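Local coordinates for protein betaine aldehyde dehydrogenase (Staphylococcus aureus subsp. aureus COL, PDB 4QTO) that catalyses the NAD-dependent oxidation of betaine aldehyde to glycine betaine, a compatible solute that protects cells against osmotic stress, at residues Val60-Ser65 / Thr209-Ile214; Arg74-Ala79 / Ser200-Pro205; Asp105-His110 / Asp134-Val139; Ser164-Glu169 / Leu501-Ile506; Pro398-Asn403 / Pro418-Glu423. One frame throughout, in Å; residues are numbered along the deposited sequence.

Contact 1 of 5, residues Val60-Ser65 / Thr209-Ile214; sequences VIFTVS and TPLTTI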
# COMPACT_ATOMS: atom_id res chain seq x y z
N VAL A 60 4.70 17.73 -48.26
CA VAL A 60 5.59 16.69 -47.75
C VAL A 60 6.69 17.42 -47.02
O VAL A 60 7.33 18.30 -47.59
CB VAL A 60 6.20 15.84 -48.88
CG1 VAL A 60 7.27 14.91 -48.30
CG2 VAL A 60 5.14 15.05 -49.60
N ILE A 61 6.92 17.04 -45.77
CA ILE A 61 7.92 17.66 -44.93
C ILE A 61 9.11 16.73 -44.60
O ILE A 61 10.15 17.22 -44.17
CB ILE A 61 7.35 18.18 -43.59
CG1 ILE A 61 6.67 17.04 -42.79
CG2 ILE A 61 6.44 19.37 -43.87
CD1 ILE A 61 6.13 17.40 -41.43
N PHE A 62 8.95 15.42 -44.80
CA PHE A 62 10.00 14.47 -44.42
C PHE A 62 9.70 13.12 -45.04
O PHE A 62 8.56 12.84 -45.40
CB PHE A 62 10.03 14.34 -42.89
CG PHE A 62 11.37 13.93 -42.31
CD1 PHE A 62 12.49 14.73 -42.47
CD2 PHE A 62 11.48 12.80 -41.51
CE1 PHE A 62 13.72 14.37 -41.90
CE2 PHE A 62 12.69 12.45 -40.95
CZ PHE A 62 13.80 13.24 -41.11
N THR A 63 10.73 12.29 -45.16
CA THR A 63 10.57 10.95 -45.70
C THR A 63 11.27 9.99 -44.75
O THR A 63 12.45 10.19 -44.42
CB THR A 63 11.15 10.83 -47.11
OG1 THR A 63 10.44 11.72 -47.98
CG2 THR A 63 11.00 9.39 -47.63
N VAL A 64 10.56 8.94 -44.32
CA VAL A 64 11.11 7.98 -43.38
C VAL A 64 11.02 6.54 -43.91
O VAL A 64 10.25 6.24 -44.84
CB VAL A 64 10.38 8.04 -42.01
CG1 VAL A 64 10.50 9.43 -41.41
CG2 VAL A 64 8.93 7.64 -42.17
N SER A 65 11.81 5.66 -43.31
CA SER A 65 11.74 4.24 -43.64
C SER A 65 10.36 3.68 -43.34
O SER A 65 9.70 4.09 -42.38
CB SER A 65 12.72 3.44 -42.82
OG SER A 65 14.05 3.81 -43.14
N THR A 209 2.59 10.14 -38.25
CA THR A 209 3.22 11.10 -37.31
C THR A 209 4.40 10.50 -36.53
O THR A 209 4.32 10.31 -35.32
CB THR A 209 2.19 11.58 -36.28
OG1 THR A 209 1.66 10.43 -35.56
CG2 THR A 209 1.06 12.36 -36.94
N PRO A 210 5.52 10.22 -37.21
CA PRO A 210 6.65 9.59 -36.51
C PRO A 210 7.72 10.55 -35.99
O PRO A 210 8.66 10.09 -35.33
CB PRO A 210 7.28 8.78 -37.64
CG PRO A 210 7.09 9.65 -38.83
CD PRO A 210 5.72 10.25 -38.67
N LEU A 211 7.60 11.84 -36.26
CA LEU A 211 8.76 12.75 -36.06
C LEU A 211 9.28 12.88 -34.63
O LEU A 211 10.48 12.66 -34.38
CB LEU A 211 8.50 14.12 -36.65
CG LEU A 211 8.12 14.10 -38.12
CD1 LEU A 211 7.90 15.54 -38.60
CD2 LEU A 211 9.14 13.42 -38.99
N THR A 212 8.41 13.23 -33.68
CA THR A 212 8.90 13.37 -32.32
C THR A 212 9.30 12.03 -31.70
O THR A 212 10.11 11.99 -30.77
CB THR A 212 7.88 14.09 -31.42
OG1 THR A 212 6.63 13.38 -31.51
CG2 THR A 212 7.74 15.55 -31.79
N THR A 213 8.73 10.92 -32.18
CA THR A 213 9.09 9.59 -31.67
C THR A 213 10.53 9.22 -32.11
O THR A 213 11.33 8.69 -31.33
CB THR A 213 8.03 8.53 -32.02
OG1 THR A 213 6.74 8.97 -31.54
CG2 THR A 213 8.37 7.20 -31.39
N ILE A 214 10.84 9.50 -33.36
CA ILE A 214 12.21 9.32 -33.83
C ILE A 214 13.12 10.18 -32.95
O ILE A 214 14.16 9.71 -32.48
CB ILE A 214 12.34 9.75 -35.31
CG1 ILE A 214 11.60 8.77 -36.23
CG2 ILE A 214 13.81 9.82 -35.71
CD1 ILE A 214 11.44 9.28 -37.65
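A buried, wholly apolar contact joins Ile61, Phe62 and Val64, on one strand of the hairpin of strands 49-54 and 59-65, to Pro210, Leu211 and Ile214, where the chain turns into helix 211-223. No hydrogen bond crosses it. Leu211 carries the meeting with its fork. One methyl, Leu211 CD1, lies 3.8 Å from Ile61 CD1, while the other, Leu211 CD2, approaches Phe62 CD2 to 3.5 Å. The Phe62 ring is met obliquely, and the same methyl also touches its CB and CG, so one methyl covers the CB-CG-CD2 side of the benzyl group. Phe62 CG lies anti to the backbone N (chi1 -154°), while Ile61 holds CG1 between its N and carbonyl carbon (chi1 58°); with these torsions the two neighbours close on the same leucine. Further along the strand a single methyl, Val64 CG1, serves both remaining partners: it is 3.9 Å from Ile214 CD1 and 4.3 Å from Pro210 CG. Ile214 and Pro210 are held together by the helical bond from Ile214 N to Pro210 O (3.0 Å), and Asp121 accepts the N-H of Leu211 through OD2. Leu117 and Leu120 of helix 111-122 extend the apolar surroundings, touching Leu211 and Ile61 respectively. Two consecutive residues of a strand can both turn toward the helix because Ile61 and Phe62 stand together opposite Ile52 of strand 49-54, with Ile61 near helical psi (-17°). This is a classic beta bulge, set in a two-stranded antiparallel hairpin that packs on the start of a helix following a strand of the Rossmann-type sheet.

Contact 2 of 5, residues Arg74-Ala79 / Ser200-Pro205; sequences RAILAA and SLVMKP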
# COMPACT_ATOMS: atom_id res chain seq x y z
N ARG A 74 12.60 -8.98 -36.12
CA ARG A 74 13.99 -8.85 -35.67
C ARG A 74 14.09 -7.98 -34.40
O ARG A 74 14.86 -8.30 -33.47
CB ARG A 74 14.90 -8.28 -36.79
CG ARG A 74 16.37 -8.44 -36.46
CD ARG A 74 17.28 -8.17 -37.66
NE ARG A 74 17.35 -6.77 -38.06
CZ ARG A 74 18.14 -5.85 -37.50
NH1 ARG A 74 18.91 -6.15 -36.45
NH2 ARG A 74 18.13 -4.63 -37.98
N ALA A 75 13.30 -6.92 -34.34
CA ALA A 75 13.26 -6.06 -33.16
C ALA A 75 12.73 -6.79 -31.93
O ALA A 75 13.29 -6.70 -30.83
CB ALA A 75 12.39 -4.85 -33.41
N ILE A 76 11.67 -7.57 -32.12
CA ILE A 76 11.12 -8.34 -30.99
C ILE A 76 12.14 -9.38 -30.48
O ILE A 76 12.33 -9.56 -29.26
CB ILE A 76 9.79 -9.00 -31.41
CG1 ILE A 76 8.72 -7.91 -31.55
CG2 ILE A 76 9.36 -10.05 -30.38
CD1 ILE A 76 7.49 -8.38 -32.27
N LEU A 77 12.81 -10.06 -31.40
CA LEU A 77 13.81 -11.04 -31.00
C LEU A 77 14.99 -10.38 -30.29
O LEU A 77 15.54 -10.94 -29.35
CB LEU A 77 14.27 -11.88 -32.17
CG LEU A 77 13.18 -12.80 -32.75
CD1 LEU A 77 13.71 -13.51 -33.99
CD2 LEU A 77 12.68 -13.80 -31.74
N ALA A 78 15.34 -9.18 -30.71
CA ALA A 78 16.42 -8.43 -30.04
C ALA A 78 16.01 -7.99 -28.65
O ALA A 78 16.81 -8.05 -27.71
CB ALA A 78 16.82 -7.22 -30.86
N ALA A 79 14.76 -7.56 -28.51
CA ALA A 79 14.21 -7.19 -27.20
C ALA A 79 14.26 -8.39 -26.26
O ALA A 79 14.60 -8.28 -25.07
CB ALA A 79 12.80 -6.65 -27.38
N SER A 200 12.07 -4.74 -21.86
CA SER A 200 12.61 -4.37 -23.17
C SER A 200 11.37 -4.00 -23.97
O SER A 200 10.32 -4.62 -23.82
CB SER A 200 13.32 -5.52 -23.86
OG SER A 200 14.50 -5.85 -23.18
N LEU A 201 11.49 -3.03 -24.88
CA LEU A 201 10.34 -2.57 -25.64
C LEU A 201 10.59 -2.41 -27.12
O LEU A 201 11.71 -2.19 -27.56
CB LEU A 201 9.86 -1.23 -25.06
CG LEU A 201 10.80 -0.01 -25.15
CD1 LEU A 201 10.58 0.73 -26.46
CD2 LEU A 201 10.57 0.97 -23.99
N VAL A 202 9.50 -2.56 -27.86
CA VAL A 202 9.47 -2.29 -29.30
C VAL A 202 8.30 -1.37 -29.53
O VAL A 202 7.13 -1.75 -29.29
CB VAL A 202 9.32 -3.56 -30.17
CG1 VAL A 202 9.38 -3.18 -31.66
CG2 VAL A 202 10.39 -4.59 -29.86
N MET A 203 8.57 -0.15 -29.99
CA MET A 203 7.53 0.85 -30.22
C MET A 203 7.34 1.16 -31.68
O MET A 203 8.33 1.19 -32.44
CB MET A 203 7.90 2.16 -29.50
CG MET A 203 6.92 3.28 -29.79
SD MET A 203 7.00 4.71 -28.68
CE MET A 203 6.21 4.01 -27.25
N LYS A 204 6.08 1.35 -32.08
CA LYS A 204 5.75 1.76 -33.44
C LYS A 204 4.79 2.92 -33.36
O LYS A 204 3.65 2.73 -32.91
CB LYS A 204 5.12 0.64 -34.28
CG LYS A 204 4.92 1.04 -35.75
CD LYS A 204 3.87 0.22 -36.44
CE LYS A 204 2.49 0.81 -36.28
NZ LYS A 204 2.30 2.11 -37.02
N PRO A 205 5.22 4.12 -33.76
CA PRO A 205 4.29 5.27 -33.76
C PRO A 205 3.36 5.21 -34.95
O PRO A 205 3.54 4.39 -35.86
CB PRO A 205 5.23 6.47 -33.86
CG PRO A 205 6.39 5.94 -34.66
CD PRO A 205 6.55 4.51 -34.25
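The flat group at the centre is the peptide joining Ala75 to Ile76, and one methyl of Val202 lies over one of its faces: Val202 CG2 is 3.7 Å from Ala75 O and 4.0 Å from Ile76 N. No aromatic ring takes part. At the end of the helical segment the Ala79 carbonyl is approached by the hydroxyl of Ser200, with OG 3.1 Å from Ala79 O. Helix 74-79 runs nearly antiparallel to strand 200-204, 161° between directions and 7.9 Å apart at closest, so it lies along the strand as a covering layer on the mixed sheet of the Rossmann-type, probably cofactor-binding domain. Ala75 and Ala79 each present just a methyl to the strand, consistent with the close approach. Val202 has CG1 anti to its backbone N (chi1 -177°): CG1 reaches Ala75 CB at 3.9 Å, while CG2 lies between the alanines and also touches Ala79 CB at 4.0 Å. Ile76 stands at about a right angle to Val202 and touches CG2 with CG1, while Val243 of helix 237-246 packs on its side chain. Asn231 of strand 230-232 touches both alanines and Val202, and Ala79 CB rests on Ser200 CB at 3.7 Å.

Contact 3 of 5, residues Asp105-His110 / Asp134-Val139; sequences DKIKEH and DDIHNV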
# COMPACT_ATOMS: atom_id res chain seq x y z
N ASP A 105 15.11 15.02 -18.32
CA ASP A 105 15.90 16.24 -18.44
C ASP A 105 16.17 16.61 -19.92
O ASP A 105 16.16 17.78 -20.28
CB ASP A 105 17.17 16.10 -17.65
CG ASP A 105 16.92 16.10 -16.13
OD1 ASP A 105 15.89 16.59 -15.66
OD2 ASP A 105 17.82 15.65 -15.43
N LYS A 106 16.36 15.61 -20.78
CA LYS A 106 16.53 15.87 -22.22
C LYS A 106 15.25 16.43 -22.85
O LYS A 106 15.34 17.29 -23.72
CB LYS A 106 17.00 14.60 -22.93
CG LYS A 106 18.47 14.36 -22.63
CD LYS A 106 18.97 13.08 -23.22
CE LYS A 106 20.44 12.83 -22.92
NZ LYS A 106 21.42 13.72 -23.61
N ILE A 107 14.08 15.99 -22.38
CA ILE A 107 12.83 16.54 -22.91
C ILE A 107 12.74 18.04 -22.60
O ILE A 107 12.46 18.83 -23.49
CB ILE A 107 11.59 15.83 -22.32
CG1 ILE A 107 11.60 14.33 -22.67
CG2 ILE A 107 10.32 16.51 -22.77
CD1 ILE A 107 11.52 13.99 -24.12
N LYS A 108 13.07 18.42 -21.37
CA LYS A 108 13.06 19.83 -21.00
C LYS A 108 14.13 20.63 -21.75
O LYS A 108 13.85 21.73 -22.26
CB LYS A 108 13.22 19.99 -19.50
CG LYS A 108 13.16 21.45 -19.07
CD LYS A 108 13.28 21.58 -17.56
CE LYS A 108 12.05 21.04 -16.87
NZ LYS A 108 10.78 21.54 -17.41
N GLU A 109 15.32 20.07 -21.91
CA GLU A 109 16.40 20.72 -22.64
C GLU A 109 15.98 21.04 -24.07
O GLU A 109 16.30 22.12 -24.59
CB GLU A 109 17.63 19.79 -22.67
CG GLU A 109 18.77 20.27 -23.50
CD GLU A 109 19.95 19.29 -23.52
OE1 GLU A 109 19.83 18.18 -22.93
OE2 GLU A 109 20.99 19.66 -24.14
N HIS A 110 15.25 20.13 -24.69
CA HIS A 110 14.83 20.25 -26.08
C HIS A 110 13.38 20.63 -26.29
O HIS A 110 12.82 20.39 -27.36
CB HIS A 110 15.14 18.94 -26.83
CG HIS A 110 16.59 18.61 -26.87
ND1 HIS A 110 17.47 19.28 -27.69
CD2 HIS A 110 17.33 17.72 -26.17
CE1 HIS A 110 18.70 18.81 -27.50
NE2 HIS A 110 18.63 17.85 -26.60
N ASP A 134 5.83 20.00 -21.46
CA ASP A 134 5.94 20.15 -20.01
C ASP A 134 5.37 18.90 -19.35
O ASP A 134 5.93 18.37 -18.37
CB ASP A 134 5.21 21.41 -19.54
CG ASP A 134 5.90 22.68 -19.97
OD1 ASP A 134 7.11 22.65 -20.25
OD2 ASP A 134 5.21 23.73 -20.02
N ASP A 135 4.25 18.42 -19.86
CA ASP A 135 3.67 17.22 -19.31
C ASP A 135 4.57 15.98 -19.50
O ASP A 135 4.71 15.14 -18.60
CB ASP A 135 2.32 17.02 -19.95
CG ASP A 135 1.46 16.19 -19.13
OD1 ASP A 135 1.54 16.32 -17.87
OD2 ASP A 135 0.67 15.46 -19.74
N ILE A 136 5.17 15.85 -20.68
CA ILE A 136 6.05 14.74 -20.99
C ILE A 136 7.26 14.70 -20.04
O ILE A 136 7.62 13.66 -19.53
CB ILE A 136 6.47 14.76 -22.46
CG1 ILE A 136 5.23 14.47 -23.33
CG2 ILE A 136 7.57 13.76 -22.75
CD1 ILE A 136 5.36 14.95 -24.74
N HIS A 137 7.84 15.87 -19.78
CA HIS A 137 8.91 15.94 -18.80
C HIS A 137 8.42 15.39 -17.44
O HIS A 137 9.12 14.59 -16.79
CB HIS A 137 9.37 17.41 -18.61
CG HIS A 137 10.31 17.60 -17.46
ND1 HIS A 137 11.63 17.25 -17.52
CD2 HIS A 137 10.10 18.08 -16.21
CE1 HIS A 137 12.22 17.54 -16.37
NE2 HIS A 137 11.32 18.09 -15.57
N ASN A 138 7.23 15.82 -17.02
CA ASN A 138 6.67 15.36 -15.76
C ASN A 138 6.31 13.88 -15.72
O ASN A 138 6.43 13.25 -14.68
CB ASN A 138 5.52 16.23 -15.32
CG ASN A 138 5.99 17.59 -14.86
OD1 ASN A 138 7.10 17.71 -14.28
ND2 ASN A 138 5.16 18.61 -15.03
N VAL A 139 5.90 13.30 -16.86
CA VAL A 139 5.65 11.87 -16.92
C VAL A 139 6.93 11.07 -16.68
O VAL A 139 7.02 10.16 -15.85
CB VAL A 139 5.00 11.50 -18.26
CG1 VAL A 139 5.01 9.98 -18.52
CG2 VAL A 139 3.59 12.04 -18.35
O HOH W 1 7.54 20.43 -16.81
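Helix 105-109 and helix 134-139 run antiparallel where Ile107 meets His137, their axes 8.6 Å apart at closest and crossing at -165°. They form an antiparallel helix pair among the helices before strand 162-177 in this aldehyde dehydrogenase, with helix 111-122 between them in sequence. His137 is the main wedge. Its CG is anti to the backbone N (chi1 171°), which sends the imidazole across to the other helix, where ND1 bonds to Ala104 O just ahead of the segment. That bond fixes the ring, and Lys108 lies over one face: its chain bends at the third and fourth torsions and places CE 3.5 Å from the ring centroid, 16° off the normal, a CH-pi contact. At the ring edge, Asp105 OD1 lies 3.9 Å from His137 CE1, the carboxylate and ring nearly coplanar. OD2 of the same carboxylate makes a salt bridge with Arg101 of the second subunit, so this edge of the contact also belongs to a subunit interface. Deeper in, Ile107 CG2 meets Ile136 CG2 at 3.9 Å, their side chains at about a right angle. A water molecule donates to Asp134 O at 3.0 Å and receives a weak bond from Lys108 NZ at 3.5 Å.

Contact 4 of 5, residues Ser164-Glu169 / Leu501-Ile506; sequences SKIVKE and LVSKHI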
# COMPACT_ATOMS: atom_id res chain seq x y z
N SER A 164 7.09 -16.84 2.65
CA SER A 164 6.30 -16.52 1.47
C SER A 164 6.55 -15.09 1.06
O SER A 164 6.44 -14.18 1.89
CB SER A 164 4.82 -16.68 1.81
OG SER A 164 3.93 -16.27 0.75
N LYS A 165 6.97 -14.90 -0.18
CA LYS A 165 7.18 -13.54 -0.66
C LYS A 165 6.66 -13.40 -2.06
O LYS A 165 6.62 -14.38 -2.81
CB LYS A 165 8.62 -13.13 -0.58
CG LYS A 165 9.55 -13.93 -1.42
CD LYS A 165 11.00 -13.75 -0.93
CE LYS A 165 11.95 -14.64 -1.71
NZ LYS A 165 13.28 -14.70 -1.03
N ILE A 166 6.23 -12.19 -2.38
CA ILE A 166 5.78 -11.90 -3.74
C ILE A 166 6.81 -10.91 -4.29
O ILE A 166 7.00 -9.81 -3.72
CB ILE A 166 4.40 -11.24 -3.79
CG1 ILE A 166 3.36 -12.04 -3.01
CG2 ILE A 166 4.00 -11.00 -5.23
CD1 ILE A 166 3.26 -13.50 -3.38
N VAL A 167 7.49 -11.30 -5.36
CA VAL A 167 8.47 -10.45 -6.01
C VAL A 167 7.82 -9.87 -7.25
O VAL A 167 7.11 -10.58 -7.96
CB VAL A 167 9.69 -11.26 -6.49
CG1 VAL A 167 10.73 -10.32 -7.10
CG2 VAL A 167 10.32 -12.07 -5.37
N LYS A 168 8.03 -8.58 -7.50
CA LYS A 168 7.49 -7.94 -8.69
C LYS A 168 8.65 -7.81 -9.69
O LYS A 168 9.73 -7.29 -9.36
CB LYS A 168 6.94 -6.55 -8.40
CG LYS A 168 5.84 -6.49 -7.39
CD LYS A 168 4.64 -7.31 -7.72
CE LYS A 168 3.56 -7.00 -6.67
NZ LYS A 168 2.39 -7.93 -6.68
N GLU A 169 8.50 -8.46 -10.84
CA GLU A 169 9.49 -8.47 -11.90
C GLU A 169 8.98 -7.68 -13.10
O GLU A 169 7.78 -7.55 -13.27
CB GLU A 169 9.73 -9.91 -12.38
CG GLU A 169 10.19 -10.87 -11.29
CD GLU A 169 10.48 -12.28 -11.78
OE1 GLU A 169 10.16 -12.63 -12.94
OE2 GLU A 169 11.10 -13.02 -10.98
N LEU A 501 4.69 -4.89 -14.78
CA LEU A 501 5.21 -5.80 -13.79
C LEU A 501 4.43 -7.11 -13.83
O LEU A 501 3.27 -7.17 -14.28
CB LEU A 501 5.06 -5.20 -12.38
CG LEU A 501 5.90 -3.94 -12.14
CD1 LEU A 501 5.51 -3.32 -10.80
CD2 LEU A 501 7.37 -4.30 -12.16
N VAL A 502 5.07 -8.14 -13.30
CA VAL A 502 4.44 -9.45 -13.12
C VAL A 502 4.80 -9.92 -11.71
O VAL A 502 5.91 -9.68 -11.23
CB VAL A 502 4.87 -10.46 -14.19
CG1 VAL A 502 6.38 -10.68 -14.21
CG2 VAL A 502 4.09 -11.76 -14.04
N SER A 503 3.83 -10.55 -11.04
CA SER A 503 4.06 -11.05 -9.67
C SER A 503 4.50 -12.50 -9.69
O SER A 503 3.95 -13.32 -10.42
CB SER A 503 2.76 -10.99 -8.87
OG SER A 503 2.34 -9.66 -8.67
N LYS A 504 5.45 -12.81 -8.82
CA LYS A 504 5.90 -14.17 -8.62
C LYS A 504 5.89 -14.47 -7.12
O LYS A 504 6.50 -13.78 -6.33
CB LYS A 504 7.32 -14.39 -9.17
CG LYS A 504 7.95 -15.74 -8.81
CD LYS A 504 9.38 -15.83 -9.27
CE LYS A 504 9.53 -15.95 -10.77
NZ LYS A 504 10.95 -15.76 -11.16
N HIS A 505 5.17 -15.51 -6.75
CA HIS A 505 5.13 -15.98 -5.38
C HIS A 505 6.23 -17.02 -5.21
O HIS A 505 6.20 -18.09 -5.82
CB HIS A 505 3.76 -16.61 -5.06
CG HIS A 505 3.63 -17.18 -3.68
ND1 HIS A 505 2.71 -18.16 -3.38
CD2 HIS A 505 4.32 -16.95 -2.53
CE1 HIS A 505 2.80 -18.47 -2.10
NE2 HIS A 505 3.75 -17.73 -1.55
N ILE A 506 7.22 -16.73 -4.35
CA ILE A 506 8.28 -17.69 -4.05
C ILE A 506 7.99 -18.17 -2.63
O ILE A 506 8.00 -17.35 -1.66
CB ILE A 506 9.70 -17.08 -4.16
CG1 ILE A 506 9.95 -16.55 -5.57
CG2 ILE A 506 10.74 -18.15 -3.83
CD1 ILE A 506 11.25 -15.82 -5.78
O HOH W 2 11.87 -14.63 -13.93
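Lys165 and Ile506, Val167 and Lys504, and Glu169 and Val502 are the hydrogen-bonded pairs of an antiparallel ladder, each closed by two N-H...O bonds such as Val167 N to Lys504 O at 2.8 Å. The tight, buried part lies toward Ser164 and His505. Here Ser164 OG and His505 NE2 share a hydrogen bond of 2.7 Å, Ile166 CD1 packs 3.6 Å from His505 CB, and Lys165 O lies in the imidazole plane at its edge. Toward the other end Lys168, Glu169, Leu501 and Val502 are partly exposed. Lys168 NZ donates to Ser503 OG at 2.6 Å, an oxygen also hydrogen-bonded to Glu495 of the third subunit. Across the sheet Lys504 bends at its third torsion (chi3 -71°) and brings NZ to Glu169 OE2 in a salt bridge of 2.8 Å, on the syn side and 22° out of the carboxylate plane. A water at 3.1 Å from Lys504 NZ also reaches Glu169 OE1, itself bonded by Tyr483 of the third subunit. Such long paired strands form the oligomerisation arm of aldehyde dehydrogenases. Strand 152-155 flanks strand 162-177 on its far edge, while His505 and Ile506 pair in parallel with a strand of the third subunit, carrying the sheet across the interface.

Contact 5 of 5, residues Pro398-Asn403 / Pro418-Glu423; sequences PTVITN and PVVTVE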
# COMPACT_ATOMS: atom_id res chain seq x y z
N PRO A 398 -15.39 24.30 -36.69
CA PRO A 398 -15.92 23.82 -35.41
C PRO A 398 -17.43 23.78 -35.54
O PRO A 398 -18.07 24.71 -36.08
CB PRO A 398 -15.42 24.83 -34.38
CG PRO A 398 -15.07 26.04 -35.17
CD PRO A 398 -14.64 25.55 -36.54
N THR A 399 -18.01 22.69 -35.04
CA THR A 399 -19.39 22.37 -35.31
C THR A 399 -20.19 22.04 -34.06
O THR A 399 -19.67 21.39 -33.14
CB THR A 399 -19.39 21.12 -36.24
OG1 THR A 399 -18.61 21.40 -37.42
CG2 THR A 399 -20.77 20.67 -36.63
N VAL A 400 -21.45 22.49 -34.02
CA VAL A 400 -22.37 22.16 -32.93
C VAL A 400 -23.60 21.51 -33.57
O VAL A 400 -24.20 22.06 -34.51
CB VAL A 400 -22.84 23.39 -32.14
CG1 VAL A 400 -23.80 22.96 -31.02
CG2 VAL A 400 -21.65 24.16 -31.57
N ILE A 401 -23.95 20.32 -33.07
CA ILE A 401 -25.11 19.58 -33.54
C ILE A 401 -26.16 19.57 -32.42
O ILE A 401 -25.88 19.17 -31.30
CB ILE A 401 -24.72 18.15 -33.96
CG1 ILE A 401 -23.69 18.23 -35.11
CG2 ILE A 401 -25.95 17.36 -34.39
CD1 ILE A 401 -23.19 16.90 -35.64
N THR A 402 -27.37 20.01 -32.76
CA THR A 402 -28.48 20.11 -31.82
C THR A 402 -29.68 19.26 -32.24
O THR A 402 -29.68 18.63 -33.30
CB THR A 402 -28.94 21.57 -31.68
OG1 THR A 402 -29.34 22.07 -32.96
CG2 THR A 402 -27.82 22.45 -31.14
N ASN A 403 -30.72 19.24 -31.39
CA ASN A 403 -31.95 18.49 -31.72
C ASN A 403 -31.61 17.01 -31.98
O ASN A 403 -32.04 16.41 -32.98
CB ASN A 403 -32.70 19.11 -32.91
CG ASN A 403 -34.15 18.66 -32.99
OD1 ASN A 403 -34.76 18.31 -31.99
ND2 ASN A 403 -34.72 18.71 -34.20
N PRO A 418 -13.85 18.22 -34.71
CA PRO A 418 -14.24 19.44 -33.99
C PRO A 418 -15.74 19.57 -34.00
O PRO A 418 -16.31 20.47 -34.64
CB PRO A 418 -13.54 20.54 -34.76
CG PRO A 418 -13.46 20.01 -36.15
CD PRO A 418 -13.29 18.52 -36.05
N VAL A 419 -16.38 18.64 -33.31
CA VAL A 419 -17.83 18.50 -33.35
C VAL A 419 -18.33 18.10 -31.98
O VAL A 419 -17.77 17.17 -31.36
CB VAL A 419 -18.21 17.34 -34.30
CG1 VAL A 419 -19.72 17.13 -34.36
CG2 VAL A 419 -17.64 17.55 -35.70
N VAL A 420 -19.38 18.76 -31.53
CA VAL A 420 -20.08 18.38 -30.30
C VAL A 420 -21.57 18.23 -30.60
O VAL A 420 -22.09 18.86 -31.52
CB VAL A 420 -19.92 19.41 -29.15
CG1 VAL A 420 -18.44 19.68 -28.89
CG2 VAL A 420 -20.62 20.73 -29.44
N THR A 421 -22.23 17.36 -29.84
CA THR A 421 -23.69 17.22 -29.87
C THR A 421 -24.20 17.80 -28.56
O THR A 421 -23.46 17.81 -27.56
CB THR A 421 -24.17 15.75 -29.98
OG1 THR A 421 -23.57 14.95 -28.95
CG2 THR A 421 -23.82 15.17 -31.32
N VAL A 422 -25.44 18.25 -28.55
CA VAL A 422 -26.07 18.79 -27.36
C VAL A 422 -27.41 18.07 -27.13
O VAL A 422 -28.28 18.10 -28.02
CB VAL A 422 -26.32 20.32 -27.46
CG1 VAL A 422 -26.86 20.85 -26.14
CG2 VAL A 422 -25.02 21.07 -27.79
N GLU A 423 -27.57 17.49 -25.95
CA GLU A 423 -28.80 16.83 -25.55
C GLU A 423 -29.26 17.46 -24.26
O GLU A 423 -28.41 17.85 -23.43
CB GLU A 423 -28.58 15.34 -25.23
CG GLU A 423 -28.35 14.44 -26.43
CD GLU A 423 -27.67 13.15 -26.00
OE1 GLU A 423 -28.35 12.16 -25.70
OE2 GLU A 423 -26.43 13.21 -25.82
O HOH W 3 -30.06 20.15 -28.74
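Val400 and Val420 stand side by side and point the same way, their CG2 methyls 4.2 Å apart, on one face of a parallel strand pair; Thr399, Ile401, Val419 and Thr421 occupy the other. The strands run 25° from parallel, 4.7 Å apart at closest. On the first face Val400 places CG1 anti to its backbone N (chi1 180°), and from there that methyl reaches Val422 CG2 at 3.9 Å, the two side chains meeting at a slant. One valine thus spans two residues of the neighbouring strand. Tyr306 of helix 294-306 packs on both Val400 and Val420, and Val337 of helix 323-337 on Val400. On the second face Ile401 leans back along the partner strand: its CD1 lies 3.7 Å from Val419 CG1, while its CB sits beside Thr421 CG2. Thr399 CB in turn faces Val419 CG2 at 4.0 Å; its hydroxyl OG1 donates to Glu397 O. Beneath the side chains runs the staggered bonding of a parallel ladder, in which Ile401 N donates its hydrogen to Val420 O at 2.8 Å and Ile401 O accepts from Val422 N at 2.9 Å. Beyond the last rung a water takes over, accepting from Asn403 N and lying 2.8 Å from Val422 O. The strands belong to one beta-alpha-beta unit, through helix 409-412, within the seven-stranded sheet of what is probably the catalytic domain. With beta-branched side chains clothing both faces, and polar pairing confined mainly to the backbone, the chemistry implies a buried sheet interior: backbone N-H...O hydrogen bonds set the register, and methyl packing probably keeps water from all but the Asn403 end.

Contacts 1 and 2 are buried and depend mostly on methyl packing; contact 5, equally buried, is a backbone ladder faced with methyls. Contact 3 is also mostly buried but has a charged edge, and contact 4 is partly exposed and the most polar. Contacts 1 and 2 touch, Pro210 and Thr213 packing on Pro205, and use successive elements: strand 59-65 leads to helix 69-85, and strand 200-204 to helix 211-223. Contacts 2 and 4 reach one mixed sheet, through the neighbouring strands 200-204 and 162-177, but one covers it with a helix and the other continues it toward another subunit. Contact 5, in the seven-stranded sheet, lies about 50 Å from contact 4, centre to centre. Subunit partners appear at contacts 3 and 4.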